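Local structure of transcriptional repressor PadR (Bacillus cereus, 6JYI) at the interface of chains A and B. The protein is a PadR-like transcriptional regulator that binds DNA through winged helix-turn-helix domains, probably as a repressor, and dimerises through its C-terminal helices. Coordinates in Å, arbitrary orientation; residue numbers count along the deposited sequence, not the author numbering. Chains: chain A/B, Transcriptional repressor PadR.

The interface of chains A and B. Residues chain A 89-93; chain B 101-102, 105, 120, 127.
Bent at chi2 (-64°), the side chain of B:Arg105 reaches from helix 101-107 to the loop that follows helix 79-89 of chain A, while A:Val93, with CG1 anti to its backbone N (chi1 172°), turns CG2 toward both B:Arg105 and B:Trp120. NH1 of B:Arg105 donates to the carbonyl oxygen of A:Thr91, 2.8 Å from NH1 to O, from a position tilted 25° off the carbonyl plane. NH2 adds a weak bond to the A:Thr91 hydroxyl, OG1. Behind this contact B:Asp101 fixes the rotation of the guanidinium by a side-on, two-nitrogen salt bridge. B:Arg105 NE to B:Asp101 OD1, 3.0 Å, is almost straight and in the guanidinium plane, but meets OD1 from above the carboxylate plane. B:Arg105 NH2 reaches the syn side of B:Asp101 OD2 at 2.9 Å, tilted from both planes. The A:Val93 methyl CG2 sits over the centre of one guanidinium face and also over the five-membered ring of B:Trp120, 3.7 Å from its centroid; CG1 of A:Val93 packs on the backbone of B:Phe102 in helix 101-107. The indole also receives B:Arg105 CB on one face, toward the rim. At the indole edge a water lies in plane, its oxygen 3.0 Å from B:Trp120 NE1, and links it to A:Thr91 O, which is thus shared between arginine and water. The selenomethionine A:Met89 runs past B:Arg105 in the opposite direction, SE against CD, and brings CE to CH2 of B:Trp120 at 3.8 Å. This contact, repeated by the two-fold symmetry, joins the end of helix 79-89 and the loop after it in one chain to helices 101-107 and 114-142 of the other, and probably helps set the DNA-binding domains on the dimer.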
# COMPACT_ATOMS: atom_id res chain seq x y z
N MSE A 89 1.91 13.64 14.30
CA MSE A 89 0.72 14.23 13.73
C MSE A 89 0.93 15.59 13.08
O MSE A 89 0.11 15.98 12.24
CB MSE A 89 -0.42 14.31 14.75
CG MSE A 89 -0.96 12.98 15.15
SE MSE A 89 -1.99 12.05 13.74
CE MSE A 89 -3.63 13.07 13.85
N GLN A 90 1.98 16.31 13.48
CA GLN A 90 2.32 17.62 12.88
C GLN A 90 3.25 17.46 11.69
O GLN A 90 3.56 18.44 11.05
CB GLN A 90 3.04 18.51 13.91
CG GLN A 90 2.23 18.84 15.14
N THR A 91 3.72 16.25 11.38
CA THR A 91 4.65 16.11 10.22
C THR A 91 3.91 16.16 8.89
O THR A 91 2.69 15.93 8.85
CB THR A 91 5.45 14.78 10.27
OG1 THR A 91 4.55 13.66 10.27
CG2 THR A 91 6.37 14.73 11.49
N PRO A 92 4.65 16.41 7.78
CA PRO A 92 3.99 16.35 6.48
C PRO A 92 3.40 14.95 6.19
O PRO A 92 3.97 13.94 6.60
CB PRO A 92 5.12 16.65 5.49
CG PRO A 92 6.17 17.38 6.29
CD PRO A 92 6.06 16.84 7.67
N VAL A 93 2.28 14.90 5.50
CA VAL A 93 1.64 13.63 5.16
C VAL A 93 2.41 12.98 4.01
O VAL A 93 2.47 13.50 2.90
CB VAL A 93 0.17 13.82 4.77
CG1 VAL A 93 -0.44 12.50 4.23
CG2 VAL A 93 -0.64 14.37 6.00
N ASP B 101 -0.20 7.00 4.91
CA ASP B 101 -0.09 7.93 6.04
C ASP B 101 -1.37 8.76 6.13
O ASP B 101 -1.88 9.01 7.21
CB ASP B 101 1.11 8.83 5.80
CG ASP B 101 1.49 9.66 7.02
OD1 ASP B 101 0.99 9.42 8.15
OD2 ASP B 101 2.31 10.56 6.82
N PHE B 102 -1.93 9.15 4.98
CA PHE B 102 -3.17 9.90 4.98
C PHE B 102 -4.30 9.17 5.75
O PHE B 102 -4.95 9.79 6.58
CB PHE B 102 -3.65 10.25 3.56
CG PHE B 102 -5.02 10.86 3.54
CD1 PHE B 102 -5.21 12.20 3.87
CD2 PHE B 102 -6.13 10.08 3.23
CE1 PHE B 102 -6.49 12.75 3.87
CE2 PHE B 102 -7.42 10.65 3.22
CZ PHE B 102 -7.59 11.98 3.55
N ARG B 105 -3.81 9.32 9.42
CA ARG B 105 -4.15 10.63 9.99
C ARG B 105 -5.65 10.72 10.24
O ARG B 105 -6.09 11.24 11.27
CB ARG B 105 -3.74 11.79 9.11
CG ARG B 105 -2.27 11.82 8.72
CD ARG B 105 -1.35 12.00 9.84
NE ARG B 105 0.03 11.95 9.33
CZ ARG B 105 0.94 12.93 9.34
NH1 ARG B 105 0.69 14.16 9.84
NH2 ARG B 105 2.14 12.68 8.80
N TRP B 120 -5.69 18.61 5.31
CA TRP B 120 -5.29 17.25 4.91
C TRP B 120 -6.21 16.67 3.81
O TRP B 120 -5.73 16.07 2.87
CB TRP B 120 -5.24 16.28 6.10
CG TRP B 120 -4.07 16.47 7.01
CD1 TRP B 120 -2.87 17.03 6.71
CD2 TRP B 120 -3.97 16.00 8.35
NE1 TRP B 120 -2.04 16.97 7.79
CE2 TRP B 120 -2.68 16.30 8.80
CE3 TRP B 120 -4.84 15.35 9.21
CZ2 TRP B 120 -2.25 16.03 10.10
CZ3 TRP B 120 -4.42 15.05 10.49
CH2 TRP B 120 -3.14 15.40 10.92
N ARG B 127 -3.69 15.90 -4.55
CA ARG B 127 -2.71 14.87 -4.82
C ARG B 127 -3.26 13.76 -5.69
O ARG B 127 -2.66 13.37 -6.68
CB ARG B 127 -2.27 14.32 -3.45
CG ARG B 127 -1.16 13.37 -3.42
CD ARG B 127 -0.71 13.13 -1.95
NE ARG B 127 -0.33 14.37 -1.22
CZ ARG B 127 -0.85 14.81 -0.06
NH1 ARG B 127 -1.84 14.15 0.60
NH2 ARG B 127 -0.35 15.92 0.49
O HOH W 1 0.88 17.73 8.24